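Local coordinates for protein thermospermine synthase (Medicago truncatula, PDB 6BQ6) that probably transfers an aminopropyl group from decarboxylated S-adenosylmethionine to spermidine, yielding the tetraamine thermospermine and methylthioadenosine, at residues Y195-L208 with S231-Y243. Numbering follows the deposited sequence.
Sequences YTKDFYELTLKPKL and SCIYNTLRQVFKY
L237 CD2 lies over one face of the Y200 ring, 3.6 Å from the centroid, a CH-pi contact. T236 comes at the ring's edge with CG2. T236 CG2 also fits against the backbone where helix 197-204 begins, 3.5 Å from Y195 O. This methyl stands anti to the backbone N, while T236 OG1 lies beside that N (chi1 -57°) and turns back to its own helix, donating to C232 O at 2.8 Å. V240 sits against CB of Y200 and the backbone of E201. Its CG2 meets CG of K197, whose NZ forms a salt bridge with E201. With an alanine in place of Y200, L237 CD2 would probably lose the face it covers and a gap would open between the helices. The two helices cross at -42° and pack on one side of the Rossmann-like sheet, over strands 212-220 and 256-264. Near the ligand pocket, I233 CD1 touches Y195 CE2 at 3.8 Å; Y195 OH bonds to A183 O. At the far end, F241 receives L208 CD1 (3.8 Å from F241 CE1) and L204 CD2 at its ring edge. The K205 chain lies alongside V240 and F241, running the other way, with CD against the F241 ring. K205 NZ donates to V240 O at 3.1 Å, nearly in line with the carbonyl (164°), and also forms a salt bridge with D265.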
loop_
_atom_site.group_PDB
_atom_site.type_symbol
_atom_site.label_atom_id
_atom_site.label_comp_id
_atom_site.label_asym_id
_atom_site.label_seq_id
_atom_site.Cartn_x
_atom_site.Cartn_y
_atom_site.Cartn_z
ATOM N N TYR B 195 28.653 -18.514 5.401
ATOM C CA TYR B 195 28.599 -18.695 3.957
ATOM C C TYR B 195 29.976 -18.439 3.319
ATOM O O TYR B 195 30.099 -18.434 2.110
ATOM C CB TYR B 195 27.571 -17.732 3.347
ATOM C CG TYR B 195 26.149 -17.977 3.711
ATOM C CD1 TYR B 195 25.570 -17.388 4.817
ATOM C CD2 TYR B 195 25.350 -18.750 2.890
ATOM C CE1 TYR B 195 24.221 -17.592 5.129
ATOM C CE2 TYR B 195 24.023 -18.978 3.212
ATOM C CZ TYR B 195 23.456 -18.376 4.290
ATOM O OH TYR B 195 22.148 -18.606 4.529
ATOM N N THR B 196 31.020 -18.248 4.127
ATOM C CA THR B 196 32.304 -17.941 3.522
ATOM C C THR B 196 33.088 -19.205 3.140
ATOM O O THR B 196 32.935 -20.281 3.767
ATOM C CB THR B 196 33.169 -17.064 4.447
ATOM O OG1 THR B 196 33.397 -17.753 5.672
ATOM C CG2 THR B 196 32.487 -15.773 4.753
ATOM N N LYS B 197 34.005 -19.015 2.194
ATOM C CA LYS B 197 34.910 -20.053 1.741
ATOM C C LYS B 197 35.670 -20.634 2.917
ATOM O O LYS B 197 35.723 -21.854 3.099
ATOM C CB LYS B 197 35.889 -19.538 0.697
ATOM C CG LYS B 197 36.855 -20.590 0.193
ATOM C CD LYS B 197 37.869 -20.002 -0.795
ATOM C CE LYS B 197 38.706 -21.109 -1.440
ATOM N NZ LYS B 197 39.756 -21.629 -0.528
ATOM N N ASP B 198 36.241 -19.758 3.728
ATOM C CA ASP B 198 37.028 -20.229 4.874
ATOM C C ASP B 198 36.187 -20.978 5.906
ATOM O O ASP B 198 36.659 -21.975 6.471
ATOM C CB ASP B 198 37.748 -19.082 5.543
ATOM C CG ASP B 198 39.053 -18.702 4.830
ATOM O OD1 ASP B 198 39.436 -19.320 3.809
ATOM O OD2 ASP B 198 39.711 -17.749 5.316
ATOM N N PHE B 199 34.960 -20.511 6.163
ATOM C CA PHE B 199 34.039 -21.275 7.017
ATOM C C PHE B 199 33.837 -22.702 6.491
ATOM O O PHE B 199 33.993 -23.697 7.218
ATOM C CB PHE B 199 32.698 -20.544 7.196
ATOM C CG PHE B 199 31.657 -21.382 7.893
ATOM C CD1 PHE B 199 31.785 -21.665 9.247
ATOM C CD2 PHE B 199 30.694 -22.005 7.171
ATOM C CE1 PHE B 199 30.882 -22.481 9.888
ATOM C CE2 PHE B 199 29.770 -22.803 7.795
ATOM C CZ PHE B 199 29.875 -23.056 9.152
ATOM N N TYR B 200 33.504 -22.803 5.222
ATOM C CA TYR B 200 33.213 -24.101 4.636
ATOM C C TYR B 200 34.421 -24.994 4.662
ATOM O O TYR B 200 34.297 -26.147 5.036
ATOM C CB TYR B 200 32.751 -23.947 3.209
ATOM C CG TYR B 200 31.417 -23.295 2.995
ATOM C CD1 TYR B 200 30.311 -23.567 3.826
ATOM C CD2 TYR B 200 31.219 -22.471 1.893
ATOM C CE1 TYR B 200 29.065 -22.979 3.584
ATOM C CE2 TYR B 200 29.983 -21.916 1.636
ATOM C CZ TYR B 200 28.900 -22.173 2.488
ATOM O OH TYR B 200 27.664 -21.606 2.215
ATOM N N GLU B 201 35.588 -24.443 4.294
ATOM C CA GLU B 201 36.821 -25.228 4.215
ATOM C C GLU B 201 37.372 -25.632 5.557
ATOM O O GLU B 201 37.784 -26.768 5.708
ATOM C CB GLU B 201 37.912 -24.475 3.434
ATOM C CG GLU B 201 39.037 -25.393 2.924
ATOM C CD GLU B 201 40.068 -24.640 2.100
ATOM O OE1 GLU B 201 41.088 -25.279 1.710
ATOM O OE2 GLU B 201 39.844 -23.424 1.834
ATOM N N LEU B 202 37.416 -24.704 6.493
ATOM C CA LEU B 202 38.184 -24.854 7.726
ATOM C C LEU B 202 37.329 -25.194 8.906
ATOM O O LEU B 202 37.861 -25.673 9.891
ATOM C CB LEU B 202 38.978 -23.579 8.026
ATOM C CG LEU B 202 39.973 -23.195 6.923
ATOM C CD1 LEU B 202 40.781 -21.967 7.319
ATOM C CD2 LEU B 202 40.906 -24.351 6.543
ATOM N N THR B 203 36.008 -24.998 8.837
ATOM C CA THR B 203 35.120 -25.270 9.984
ATOM C C THR B 203 34.135 -26.363 9.657
ATOM O O THR B 203 33.989 -27.320 10.401
ATOM C CB THR B 203 34.402 -23.984 10.514
ATOM O OG1 THR B 203 35.363 -22.987 10.956
ATOM C CG2 THR B 203 33.420 -24.301 11.621
ATOM N N LEU B 204 33.426 -26.213 8.542
ATOM C CA LEU B 204 32.328 -27.145 8.231
ATOM C C LEU B 204 32.849 -28.482 7.687
ATOM O O LEU B 204 32.471 -29.573 8.159
ATOM C CB LEU B 204 31.386 -26.493 7.216
ATOM C CG LEU B 204 30.040 -27.266 7.092
ATOM C CD1 LEU B 204 28.843 -26.341 7.104
ATOM C CD2 LEU B 204 30.092 -28.114 5.861
ATOM N N LYS B 205 33.666 -28.416 6.640
ATOM C CA LYS B 205 34.160 -29.657 5.998
ATOM C C LYS B 205 34.815 -30.626 6.971
ATOM O O LYS B 205 34.489 -31.827 6.938
ATOM C CB LYS B 205 35.049 -29.326 4.792
ATOM C CG LYS B 205 35.299 -30.491 3.849
ATOM C CD LYS B 205 35.715 -30.015 2.449
ATOM C CE LYS B 205 36.921 -30.766 1.960
ATOM N NZ LYS B 205 37.166 -30.535 0.506
ATOM N N PRO B 206 35.645 -30.114 7.929
ATOM C CA PRO B 206 36.209 -31.031 8.927
ATOM C C PRO B 206 35.222 -31.731 9.820
ATOM O O PRO B 206 35.586 -32.726 10.442
ATOM C CB PRO B 206 37.099 -30.132 9.763
ATOM C CG PRO B 206 37.495 -29.052 8.857
ATOM C CD PRO B 206 36.288 -28.795 8.002
ATOM N N LYS B 207 33.980 -31.238 9.896
ATOM C CA LYS B 207 32.960 -31.885 10.697
ATOM C C LYS B 207 31.934 -32.660 9.888
ATOM O O LYS B 207 30.909 -33.027 10.433
ATOM C CB LYS B 207 32.300 -30.838 11.634
ATOM C CG LYS B 207 33.308 -30.208 12.642
ATOM C CD LYS B 207 34.046 -31.201 13.556
ATOM C CE LYS B 207 35.376 -30.674 14.092
ATOM N NZ LYS B 207 35.281 -29.413 14.854
ATOM N N LEU B 208 32.207 -32.915 8.602
ATOM C CA LEU B 208 31.465 -33.878 7.815
ATOM C C LEU B 208 32.175 -35.228 7.833
ATOM O O LEU B 208 33.404 -35.312 7.698
ATOM C CB LEU B 208 31.320 -33.447 6.380
ATOM C CG LEU B 208 30.411 -32.284 6.090
ATOM C CD1 LEU B 208 30.613 -31.822 4.658
ATOM C CD2 LEU B 208 28.963 -32.694 6.322
ATOM N N SER B 231 23.803 -17.363 -7.029
ATOM C CA SER B 231 25.013 -17.636 -7.786
ATOM C C SER B 231 26.299 -17.529 -6.973
ATOM O O SER B 231 27.217 -18.310 -7.193
ATOM C CB SER B 231 25.158 -16.716 -8.984
ATOM O OG SER B 231 25.046 -15.373 -8.593
ATOM N N CYS B 232 26.349 -16.561 -6.060
ATOM C CA CYS B 232 27.482 -16.409 -5.148
ATOM C C CYS B 232 27.707 -17.589 -4.209
ATOM O O CYS B 232 28.819 -18.021 -3.984
ATOM C CB CYS B 232 27.271 -15.168 -4.313
ATOM S SG CYS B 232 27.035 -13.662 -5.285
ATOM N N ILE B 233 26.612 -18.076 -3.653
ATOM C CA ILE B 233 26.658 -19.260 -2.800
ATOM C C ILE B 233 27.137 -20.480 -3.600
ATOM O O ILE B 233 28.012 -21.214 -3.187
ATOM C CB ILE B 233 25.288 -19.524 -2.166
ATOM C CG1 ILE B 233 24.968 -18.440 -1.110
ATOM C CG2 ILE B 233 25.288 -20.898 -1.496
ATOM C CD1 ILE B 233 23.599 -18.509 -0.518
ATOM N N TYR B 234 26.567 -20.689 -4.783
ATOM C CA TYR B 234 27.036 -21.724 -5.648
ATOM C C TYR B 234 28.551 -21.617 -5.904
ATOM O O TYR B 234 29.284 -22.555 -5.755
ATOM C CB TYR B 234 26.253 -21.718 -6.979
ATOM C CG TYR B 234 26.847 -22.620 -8.002
ATOM C CD1 TYR B 234 26.703 -23.984 -7.930
ATOM C CD2 TYR B 234 27.621 -22.098 -9.059
ATOM C CE1 TYR B 234 27.306 -24.825 -8.868
ATOM C CE2 TYR B 234 28.205 -22.913 -9.989
ATOM C CZ TYR B 234 28.046 -24.276 -9.923
ATOM O OH TYR B 234 28.653 -25.106 -10.847
ATOM N N ASN B 235 28.996 -20.450 -6.314
ATOM C CA ASN B 235 30.411 -20.297 -6.628
ATOM C C ASN B 235 31.325 -20.470 -5.429
ATOM O O ASN B 235 32.422 -21.023 -5.563
ATOM C CB ASN B 235 30.692 -18.963 -7.318
ATOM C CG ASN B 235 32.093 -18.929 -7.944
ATOM O OD1 ASN B 235 32.460 -19.848 -8.686
ATOM N ND2 ASN B 235 32.898 -17.899 -7.604
ATOM N N THR B 236 30.890 -19.985 -4.275
ATOM C CA THR B 236 31.678 -20.136 -3.056
ATOM C C THR B 236 31.833 -21.616 -2.759
ATOM O O THR B 236 32.948 -22.120 -2.528
ATOM C CB THR B 236 31.076 -19.343 -1.896
ATOM O OG1 THR B 236 30.967 -17.954 -2.268
ATOM C CG2 THR B 236 31.932 -19.460 -0.657
ATOM N N LEU B 237 30.723 -22.370 -2.820
ATOM C CA LEU B 237 30.815 -23.811 -2.602
ATOM C C LEU B 237 31.668 -24.542 -3.646
ATOM O O LEU B 237 32.326 -25.516 -3.309
ATOM C CB LEU B 237 29.423 -24.432 -2.498
ATOM C CG LEU B 237 28.682 -24.109 -1.205
ATOM C CD1 LEU B 237 27.192 -24.391 -1.331
ATOM C CD2 LEU B 237 29.268 -24.856 -0.044
ATOM N N ARG B 238 31.667 -24.071 -4.898
ATOM C CA ARG B 238 32.448 -24.690 -5.970
ATOM C C ARG B 238 33.952 -24.563 -5.668
ATOM O O ARG B 238 34.787 -25.375 -6.119
ATOM C CB ARG B 238 32.071 -24.000 -7.310
ATOM C CG ARG B 238 32.714 -24.584 -8.529
ATOM C CD ARG B 238 32.008 -24.129 -9.812
ATOM N NE ARG B 238 31.910 -22.667 -9.975
ATOM C CZ ARG B 238 31.698 -22.051 -11.150
ATOM N NH1 ARG B 238 31.586 -20.728 -11.235
ATOM N NH2 ARG B 238 31.601 -22.776 -12.255
ATOM N N GLN B 239 34.307 -23.594 -4.847
ATOM C CA GLN B 239 35.740 -23.451 -4.446
ATOM C C GLN B 239 36.193 -24.451 -3.390
ATOM O O GLN B 239 37.388 -24.524 -3.070
ATOM C CB GLN B 239 36.011 -22.053 -3.855
ATOM C CG GLN B 239 35.570 -20.865 -4.679
ATOM C CD GLN B 239 35.944 -20.986 -6.127
ATOM O OE1 GLN B 239 37.120 -21.236 -6.453
ATOM N NE2 GLN B 239 34.977 -20.813 -7.019
ATOM N N VAL B 240 35.257 -25.132 -2.739
ATOM C CA VAL B 240 35.550 -25.958 -1.593
ATOM C C VAL B 240 35.262 -27.436 -1.822
ATOM O O VAL B 240 35.985 -28.278 -1.329
ATOM C CB VAL B 240 34.746 -25.472 -0.366
ATOM C CG1 VAL B 240 35.002 -26.308 0.883
ATOM C CG2 VAL B 240 35.029 -23.987 -0.099
ATOM N N PHE B 241 34.125 -27.757 -2.433
ATOM C CA PHE B 241 33.711 -29.139 -2.624
ATOM C C PHE B 241 33.774 -29.524 -4.088
ATOM O O PHE B 241 33.576 -28.672 -4.973
ATOM C CB PHE B 241 32.228 -29.294 -2.197
ATOM C CG PHE B 241 31.997 -29.153 -0.722
ATOM C CD1 PHE B 241 32.141 -30.246 0.113
ATOM C CD2 PHE B 241 31.636 -27.942 -0.174
ATOM C CE1 PHE B 241 31.936 -30.120 1.479
ATOM C CE2 PHE B 241 31.416 -27.811 1.166
ATOM C CZ PHE B 241 31.559 -28.903 2.006
ATOM N N LYS B 242 33.993 -30.815 -4.352
ATOM C CA LYS B 242 34.113 -31.307 -5.715
ATOM C C LYS B 242 32.837 -31.302 -6.487
ATOM O O LYS B 242 32.829 -30.887 -7.639
ATOM C CB LYS B 242 34.675 -32.713 -5.745
ATOM C CG LYS B 242 34.932 -33.168 -7.171
ATOM C CD LYS B 242 35.942 -34.249 -7.331
ATOM C CE LYS B 242 36.112 -34.566 -8.808
ATOM N NZ LYS B 242 36.768 -33.460 -9.574
ATOM N N TYR B 243 31.760 -31.752 -5.837
ATOM C CA TYR B 243 30.469 -31.894 -6.488
ATOM C C TYR B 243 29.495 -30.881 -5.866
ATOM O O TYR B 243 29.308 -30.868 -4.646
ATOM C CB TYR B 243 29.969 -33.304 -6.288
ATOM C CG TYR B 243 30.914 -34.347 -6.803
ATOM C CD1 TYR B 243 31.043 -34.585 -8.154
ATOM C CD2 TYR B 243 31.690 -35.091 -5.919
ATOM C CE1 TYR B 243 31.943 -35.550 -8.621
ATOM C CE2 TYR B 243 32.579 -36.042 -6.370
ATOM C CZ TYR B 243 32.705 -36.269 -7.698
ATOM O OH TYR B 243 33.627 -37.268 -8.053
#